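Local coordinates for ssDNA binding protein (Aeropyrum pernix, PDB 4PSN) that binds single-stranded DNA, which it entraps in a system of tunnels running between its subunits, at the interface of chains A and B and the interface of chains A and C. Coordinates in Å, arbitrary orientation; residue numbers count along the deposited sequence, not the author numbering. Chains: chain A/B/C, ssDNA binding protein.

Contacts 1 and 4 are neighbours, their C-alpha centres about 10 Å apart, and both use helix 40-61 of chain B: B:Arg52 and B:Glu56 meet helix 100-119 of chain A in contact 1 and the C-terminal region of chain A in contact 4. Contact 3, about 26 Å from contact 1 and 23 Å from contact 4, joins the same two chains edge to edge through strand 90-97. Contact 2 brings in chain C, about 22 Å from contact 3 and 36 Å from contact 1. Chain A thus touches two different copies in the four-chain assembly, which is consistent with tunnels formed between subunits.

Contact 1: the interface of chains A and B. Residues chain A 114, 117-118; chain B 49, 52-53, 56, 87.
One face of the B:Phe87 ring carries the methyl CB of A:Ala114, 3.5 Å from the ring centroid and over its middle, a CH-pi contact. The second flat group is the guanidinium of B:Arg52: A:Leu117 CD1 sits over the centre of one face, 3.6 Å from CZ, while B:Glu56 OE2 and a water lie at its edge, in plane. B:Arg52 NH1 makes a salt bridge of 2.6 Å to B:Glu56 OE2, using that oxygen's anti lone pair, and NE bonds to the water, which also meets the backbone oxygen of A:Leu117 at 3.0 Å. Edge bonds on two sides therefore fix the rotation of the guanidinium and present its face to the leucine. A bend at chi2 (-94°) turns the arginine chain along its own helix towards B:Glu56. The other methyl of A:Leu117, CD2, reaches B:Glu56 CG at 3.8 Å. Next along, A:Leu118 crosses B:Val53 at about a right angle, with CD2 to CG2 at 3.7 Å, and the same methyl lies 3.5 Å from the backbone oxygen of B:Asn49. A serine in place of B:Arg52 would probably leave A:Leu117 CD1 without its flat platform and B:Glu56 without its cationic mate. The patch packs helix 100-119 of chain A against helix 40-61 and the B:Phe87 loop of chain B, holding two DNA-binding subunits together.

Contact 2: the interface of chains A and C. Residues chain A 8, 28; chain C 8, 27-28.
A:Arg8 and A:Gln28 bury the most surface here, 58 and 47 Å², A:Arg8 against C:Gln28 and C:Ala27, and A:Gln28 against C:Arg8. A:Gln28 lies across C:Arg8 at about a right angle, and their amide and guanidinium planes, 18° apart, are stacked. The methylene CG of A:Gln28 stands above one face of that guanidinium, displaced towards its rim, 3.7 Å from CZ. The amide follows over the NH1 corner, where A:Gln28 NE2 is 3.5 Å from C:Arg8 NH1; both are nitrogens, and the contact is one of stacked faces. Beyond CG the glutamine is extended (chi2 -169°), which carries its amide out over the arginine.

The reciprocal pair is arranged differently. A:Arg8 also crosses C:Gln28 at about a right angle, but here the guanidinium and amide planes stand 59° apart, and it is the methylene CG of C:Gln28 that meets NE of A:Arg8 at 3.8 Å. The NH1 arm of A:Arg8 reaches the methyl CB of C:Ala27, also at 3.8 Å. The copies thus share the pairing but differ in how the flat groups are turned. The two guanidiniums stay apart, with A:Arg8 NH2 and C:Arg8 NH1 6.4 Å from each other.

In each chain the arginine ends the short strand 6-8 and the glutamine closes helix 17-28, so the N-terminal portions of chains A and C meet strand end to helix end.

Contact 3: the interface of chains A and B. Residues chain A 94-96; chain B 96-98.
A:Trp95 and B:Arg97 pass at a slant on one side of an antiparallel strand pairing, with indole and guanidinium planes 59° apart. The arginine runs extended from CG to NE over one face of the indole, near its CD1-NE1 rim: its CA is 3.4 Å from A:Trp95 CD1, CB is 3.7 Å from NE1, and farther out NH2 approaches CZ2, which lies at the edge of the guanidinium plane. Its first torsion, chi1 -173°, points the chain away from its own backbone N and along the ring.

B:Val98 works on the other side. Its CG2 packs against both A:Leu94 and A:Arg96, 3.9 Å from the leucine CG and 3.7 Å from the arginine CG, crossing each at an angle. A:Leu94 CD2 in turn lies over the rim of the A:Arg96 guanidinium, packing within chain A that may steady the group.

Backbone bonds join the two copies of strand 90-97 into one sheet across the chains. A:Arg96 and B:Arg96 face each other, each N giving a hydrogen bond of 2.8 Å to the other's O. B:Val98 N extends the ladder, donating to A:Leu94 O. One water links A:Leu94 N to the backbone oxygen of B:Val98, 2.8 Å from that oxygen.

Contact 4: the interface of chains A and B. Residues chain A 143-144, 168-169; chain B 52, 55-56, 60.
The end of strand 137-143 in chain A, the loop residue A:Arg144 after it and the loop carrying A:Glu168 and A:Pro169 close onto helix 40-61 of chain B. A:Tyr143 reaches the helix with its phenol oxygen. OH donates to B:Glu56 OE2 at 2.6 Å, on the syn side and 30° out of the carboxylate plane, and accepts from B:Arg52 NH2 at 3.0 Å, a donor group whose plane stands 69° from the ring. OE2 also accepts from B:Arg52 NH1, so a cyclic network ties tyrosine, carboxylate and guanidinium together. Within chain A, A:Pro169 CD lies over one face of the A:Tyr143 ring, with CG of the poorly ordered A:Arg144 more loosely over the other. A phenylalanine in place of A:Tyr143 would probably leave B:Glu56 OE2 and B:Arg52 NH2 without the hydroxyl that links them across the interface.

B:Phe55 points its ring out from the helix (chi1 175°) into the A:Glu168-A:Pro169 loop. A:Pro169 CA lies over one ring face, towards the rim and 3.9 Å from the centroid, and A:Pro169 CB is 3.5 Å from CD2. The A:Glu168 side chain runs at about a right angle to that of B:Phe55, its CG 3.6 Å from CE1. A:Pro169 follows a cis peptide bond. A:Arg144 is poorly ordered, and its modelled salt bridge with B:Glu56 is doubtful in detail; as placed, its NH1 donates to B:Asn60 OD1 at 2.6 Å.

Contact 1: the interface of chains A and B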
# COMPACT_ATOMS: atom_id res chain seq x y z
N ALA A 114 -3.65 -10.97 28.38
CA ALA A 114 -3.00 -9.73 27.97
C ALA A 114 -2.95 -8.67 29.08
O ALA A 114 -1.90 -8.09 29.35
CB ALA A 114 -3.64 -9.17 26.72
N LEU A 117 -0.42 -9.54 31.69
CA LEU A 117 0.91 -9.56 31.09
C LEU A 117 1.48 -8.15 31.03
O LEU A 117 2.64 -7.93 31.37
CB LEU A 117 0.88 -10.20 29.70
CG LEU A 117 2.16 -10.01 28.88
CD1 LEU A 117 3.36 -10.64 29.59
CD2 LEU A 117 1.96 -10.62 27.50
N LEU A 118 0.65 -7.19 30.63
CA LEU A 118 1.07 -5.79 30.57
C LEU A 118 1.37 -5.16 31.94
O LEU A 118 2.11 -4.18 32.04
CB LEU A 118 0.01 -4.97 29.85
CG LEU A 118 -0.18 -5.41 28.42
CD1 LEU A 118 -1.23 -4.56 27.69
CD2 LEU A 118 1.17 -5.36 27.71
N ASN B 49 2.79 -1.66 23.95
CA ASN B 49 2.10 -2.64 24.78
C ASN B 49 1.55 -3.78 23.94
O ASN B 49 1.67 -4.95 24.29
CB ASN B 49 0.96 -1.97 25.55
CG ASN B 49 1.44 -1.18 26.75
OD1 ASN B 49 2.51 -1.45 27.30
ND2 ASN B 49 0.64 -0.21 27.18
N ARG B 52 4.30 -5.96 22.74
CA ARG B 52 4.81 -6.79 23.82
C ARG B 52 3.97 -8.07 23.93
O ARG B 52 4.50 -9.17 24.11
CB ARG B 52 4.79 -5.98 25.13
CG ARG B 52 5.63 -6.57 26.28
CD ARG B 52 4.79 -7.45 27.20
NE ARG B 52 5.59 -8.08 28.26
CZ ARG B 52 6.28 -9.21 28.12
NH1 ARG B 52 6.27 -9.84 26.95
NH2 ARG B 52 6.97 -9.72 29.14
N VAL B 53 2.66 -7.93 23.82
CA VAL B 53 1.75 -9.08 23.84
C VAL B 53 1.93 -9.97 22.60
O VAL B 53 2.01 -11.19 22.71
CB VAL B 53 0.29 -8.60 23.88
CG1 VAL B 53 -0.67 -9.78 23.69
CG2 VAL B 53 0.04 -7.89 25.19
N GLU B 56 5.03 -12.33 22.74
CA GLU B 56 4.75 -13.56 23.48
C GLU B 56 3.88 -14.52 22.67
O GLU B 56 4.14 -15.71 22.60
CB GLU B 56 4.06 -13.24 24.81
CG GLU B 56 4.88 -12.36 25.74
CD GLU B 56 6.26 -12.95 26.02
OE1 GLU B 56 6.43 -14.18 25.89
OE2 GLU B 56 7.18 -12.17 26.36
N PHE B 87 -9.05 -6.96 23.79
CA PHE B 87 -8.33 -8.17 23.43
C PHE B 87 -9.23 -9.33 23.03
O PHE B 87 -8.77 -10.27 22.38
CB PHE B 87 -7.34 -8.54 24.51
CG PHE B 87 -6.11 -7.69 24.48
CD1 PHE B 87 -5.09 -7.98 23.60
CD2 PHE B 87 -6.00 -6.59 25.30
CE1 PHE B 87 -3.97 -7.19 23.55
CE2 PHE B 87 -4.88 -5.80 25.26
CZ PHE B 87 -3.86 -6.10 24.37
O HOH W 1 5.12 -6.66 30.37

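Contact 2: the interface of chains A and C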
# COMPACT_ATOMS: atom_id res chain seq x y z
N ARG A 8 6.79 -7.28 -9.67
CA ARG A 8 6.81 -7.78 -8.28
C ARG A 8 5.42 -7.69 -7.67
O ARG A 8 4.80 -6.63 -7.69
CB ARG A 8 7.75 -6.94 -7.40
CG ARG A 8 9.21 -6.99 -7.74
CD ARG A 8 10.00 -6.09 -6.78
NE ARG A 8 9.46 -4.73 -6.74
CZ ARG A 8 8.82 -4.19 -5.69
NH1 ARG A 8 8.64 -4.89 -4.58
NH2 ARG A 8 8.36 -2.94 -5.76
N GLN A 28 3.38 -0.21 -13.91
CA GLN A 28 4.76 -0.06 -14.38
C GLN A 28 4.84 0.49 -15.80
O GLN A 28 5.75 1.24 -16.12
CB GLN A 28 5.52 -1.38 -14.27
CG GLN A 28 5.77 -1.85 -12.85
CD GLN A 28 6.76 -3.00 -12.78
OE1 GLN A 28 7.19 -3.53 -13.80
NE2 GLN A 28 7.12 -3.40 -11.56
N ARG C 8 10.18 3.91 -8.72
CA ARG C 8 8.91 4.64 -8.82
C ARG C 8 8.37 4.89 -7.42
O ARG C 8 8.29 3.96 -6.62
CB ARG C 8 7.86 3.81 -9.61
CG ARG C 8 7.87 3.99 -11.14
CD ARG C 8 7.07 2.87 -11.84
NE ARG C 8 7.60 1.60 -11.38
CZ ARG C 8 8.30 0.74 -12.12
NH1 ARG C 8 8.77 -0.37 -11.56
NH2 ARG C 8 8.52 0.98 -13.42
N ALA C 27 13.34 -2.68 -1.66
CA ALA C 27 12.42 -3.71 -2.09
C ALA C 27 12.80 -4.25 -3.48
O ALA C 27 12.81 -5.46 -3.69
CB ALA C 27 10.97 -3.20 -2.07
N GLN C 28 13.14 -3.36 -4.41
CA GLN C 28 13.48 -3.80 -5.76
C GLN C 28 14.80 -4.56 -5.83
O GLN C 28 15.01 -5.36 -6.73
CB GLN C 28 13.53 -2.62 -6.72
CG GLN C 28 12.15 -2.08 -7.11
CD GLN C 28 12.27 -0.97 -8.11
OE1 GLN C 28 13.37 -0.58 -8.49
NE2 GLN C 28 11.13 -0.44 -8.55

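Contact 3: the interface of chains A and B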
# COMPACT_ATOMS: atom_id res chain seq x y z
N LEU A 94 6.31 -19.20 -1.24
CA LEU A 94 5.03 -19.71 -0.80
C LEU A 94 5.03 -19.85 0.72
O LEU A 94 6.02 -20.30 1.31
CB LEU A 94 4.73 -21.06 -1.46
CG LEU A 94 3.50 -21.83 -0.97
CD1 LEU A 94 2.22 -21.03 -1.18
CD2 LEU A 94 3.39 -23.19 -1.66
N TRP A 95 3.92 -19.46 1.34
CA TRP A 95 3.73 -19.63 2.78
C TRP A 95 2.40 -20.32 2.96
O TRP A 95 1.39 -19.88 2.41
CB TRP A 95 3.66 -18.27 3.50
CG TRP A 95 4.94 -17.45 3.52
CD1 TRP A 95 5.82 -17.32 4.57
CD2 TRP A 95 5.46 -16.59 2.47
NE1 TRP A 95 6.85 -16.47 4.23
CE2 TRP A 95 6.65 -16.01 2.96
CE3 TRP A 95 5.03 -16.29 1.18
CZ2 TRP A 95 7.43 -15.13 2.19
CZ3 TRP A 95 5.81 -15.39 0.41
CH2 TRP A 95 6.98 -14.83 0.92
N ARG A 96 2.38 -21.41 3.73
CA ARG A 96 1.16 -22.18 3.91
C ARG A 96 0.41 -21.79 5.18
O ARG A 96 1.00 -21.66 6.26
CB ARG A 96 1.46 -23.69 3.88
CG ARG A 96 2.10 -24.15 2.57
CD ARG A 96 1.94 -25.64 2.37
NE ARG A 96 2.64 -26.12 1.19
CZ ARG A 96 2.11 -26.21 -0.03
NH1 ARG A 96 0.85 -25.84 -0.25
NH2 ARG A 96 2.84 -26.66 -1.04
N ARG B 96 3.20 -20.26 7.34
CA ARG B 96 4.56 -20.76 7.50
C ARG B 96 5.27 -20.95 6.16
O ARG B 96 4.73 -21.55 5.23
CB ARG B 96 4.59 -22.06 8.33
CG ARG B 96 4.06 -21.87 9.75
CD ARG B 96 4.46 -23.02 10.65
NE ARG B 96 3.79 -22.97 11.94
CZ ARG B 96 4.22 -22.27 12.99
NH1 ARG B 96 5.33 -21.55 12.89
NH2 ARG B 96 3.54 -22.30 14.13
N ARG B 97 6.48 -20.42 6.08
CA ARG B 97 7.26 -20.42 4.86
C ARG B 97 7.64 -21.82 4.38
O ARG B 97 8.10 -22.65 5.16
CB ARG B 97 8.52 -19.61 5.11
CG ARG B 97 9.36 -19.39 3.90
CD ARG B 97 10.50 -18.46 4.26
NE ARG B 97 11.61 -18.57 3.32
CZ ARG B 97 11.66 -17.94 2.15
NH1 ARG B 97 12.71 -18.11 1.36
NH2 ARG B 97 10.66 -17.15 1.76
N VAL B 98 7.43 -22.08 3.09
CA VAL B 98 7.92 -23.30 2.45
C VAL B 98 9.38 -23.10 2.09
O VAL B 98 9.73 -22.15 1.40
CB VAL B 98 7.11 -23.66 1.20
CG1 VAL B 98 7.70 -24.89 0.52
CG2 VAL B 98 5.66 -23.91 1.56
O HOH W 2 8.89 -20.10 -0.29

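Contact 4: the interface of chains A and B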
# COMPACT_ATOMS: atom_id res chain seq x y z
N TYR A 143 16.67 -11.20 27.41
CA TYR A 143 15.31 -11.43 27.85
C TYR A 143 15.09 -12.93 27.76
O TYR A 143 15.28 -13.53 26.70
CB TYR A 143 14.33 -10.71 26.91
CG TYR A 143 12.90 -11.00 27.23
CD1 TYR A 143 12.37 -10.62 28.46
CD2 TYR A 143 12.08 -11.64 26.31
CE1 TYR A 143 11.07 -10.88 28.77
CE2 TYR A 143 10.76 -11.90 26.61
CZ TYR A 143 10.26 -11.51 27.84
OH TYR A 143 8.95 -11.76 28.16
N ARG A 144 14.72 -13.54 28.89
CA ARG A 144 14.61 -14.99 28.96
C ARG A 144 15.82 -15.71 28.35
O ARG A 144 15.68 -16.68 27.60
CB ARG A 144 13.32 -15.47 28.31
CG ARG A 144 12.12 -15.15 29.15
CD ARG A 144 11.01 -16.15 28.91
NE ARG A 144 10.20 -15.73 27.79
CZ ARG A 144 9.14 -14.94 27.92
NH1 ARG A 144 8.46 -14.59 26.84
NH2 ARG A 144 8.76 -14.51 29.11
N GLU A 168 13.46 -6.56 21.78
CA GLU A 168 12.38 -7.45 22.23
C GLU A 168 12.28 -7.45 23.76
O GLU A 168 13.26 -7.16 24.42
CB GLU A 168 12.65 -8.88 21.73
CG GLU A 168 12.60 -9.01 20.23
CD GLU A 168 13.38 -10.21 19.70
OE1 GLU A 168 13.95 -10.98 20.52
OE2 GLU A 168 13.43 -10.37 18.47
N PRO A 169 11.11 -7.79 24.33
CA PRO A 169 9.89 -8.24 23.63
C PRO A 169 9.12 -7.09 23.00
O PRO A 169 8.14 -7.34 22.30
CB PRO A 169 9.06 -8.88 24.76
CG PRO A 169 9.47 -8.12 25.99
CD PRO A 169 10.96 -7.82 25.79
N ARG B 52 4.30 -5.96 22.74
CA ARG B 52 4.81 -6.79 23.82
C ARG B 52 3.97 -8.07 23.93
O ARG B 52 4.50 -9.17 24.11
CB ARG B 52 4.79 -5.98 25.13
CG ARG B 52 5.63 -6.57 26.28
CD ARG B 52 4.79 -7.45 27.20
NE ARG B 52 5.59 -8.08 28.26
CZ ARG B 52 6.28 -9.21 28.12
NH1 ARG B 52 6.27 -9.84 26.95
NH2 ARG B 52 6.97 -9.72 29.14
N PHE B 55 4.55 -10.31 20.80
CA PHE B 55 5.82 -11.01 20.84
C PHE B 55 5.65 -12.35 21.56
O PHE B 55 6.09 -13.38 21.06
CB PHE B 55 6.91 -10.20 21.53
CG PHE B 55 8.20 -10.97 21.68
CD1 PHE B 55 9.13 -11.00 20.66
CD2 PHE B 55 8.48 -11.69 22.83
CE1 PHE B 55 10.30 -11.73 20.78
CE2 PHE B 55 9.67 -12.41 22.96
CZ PHE B 55 10.58 -12.42 21.93
N GLU B 56 5.03 -12.33 22.74
CA GLU B 56 4.75 -13.56 23.48
C GLU B 56 3.88 -14.52 22.67
O GLU B 56 4.14 -15.71 22.60
CB GLU B 56 4.06 -13.24 24.81
CG GLU B 56 4.88 -12.36 25.74
CD GLU B 56 6.26 -12.95 26.02
OE1 GLU B 56 6.43 -14.18 25.89
OE2 GLU B 56 7.18 -12.17 26.36
N ASN B 60 6.83 -16.66 20.93
CA ASN B 60 7.02 -17.67 21.97
C ASN B 60 6.00 -18.79 21.97
O ASN B 60 6.34 -19.94 22.23
CB ASN B 60 7.11 -17.03 23.36
CG ASN B 60 8.46 -16.40 23.61
OD1 ASN B 60 8.58 -15.46 24.40
ND2 ASN B 60 9.49 -16.89 22.94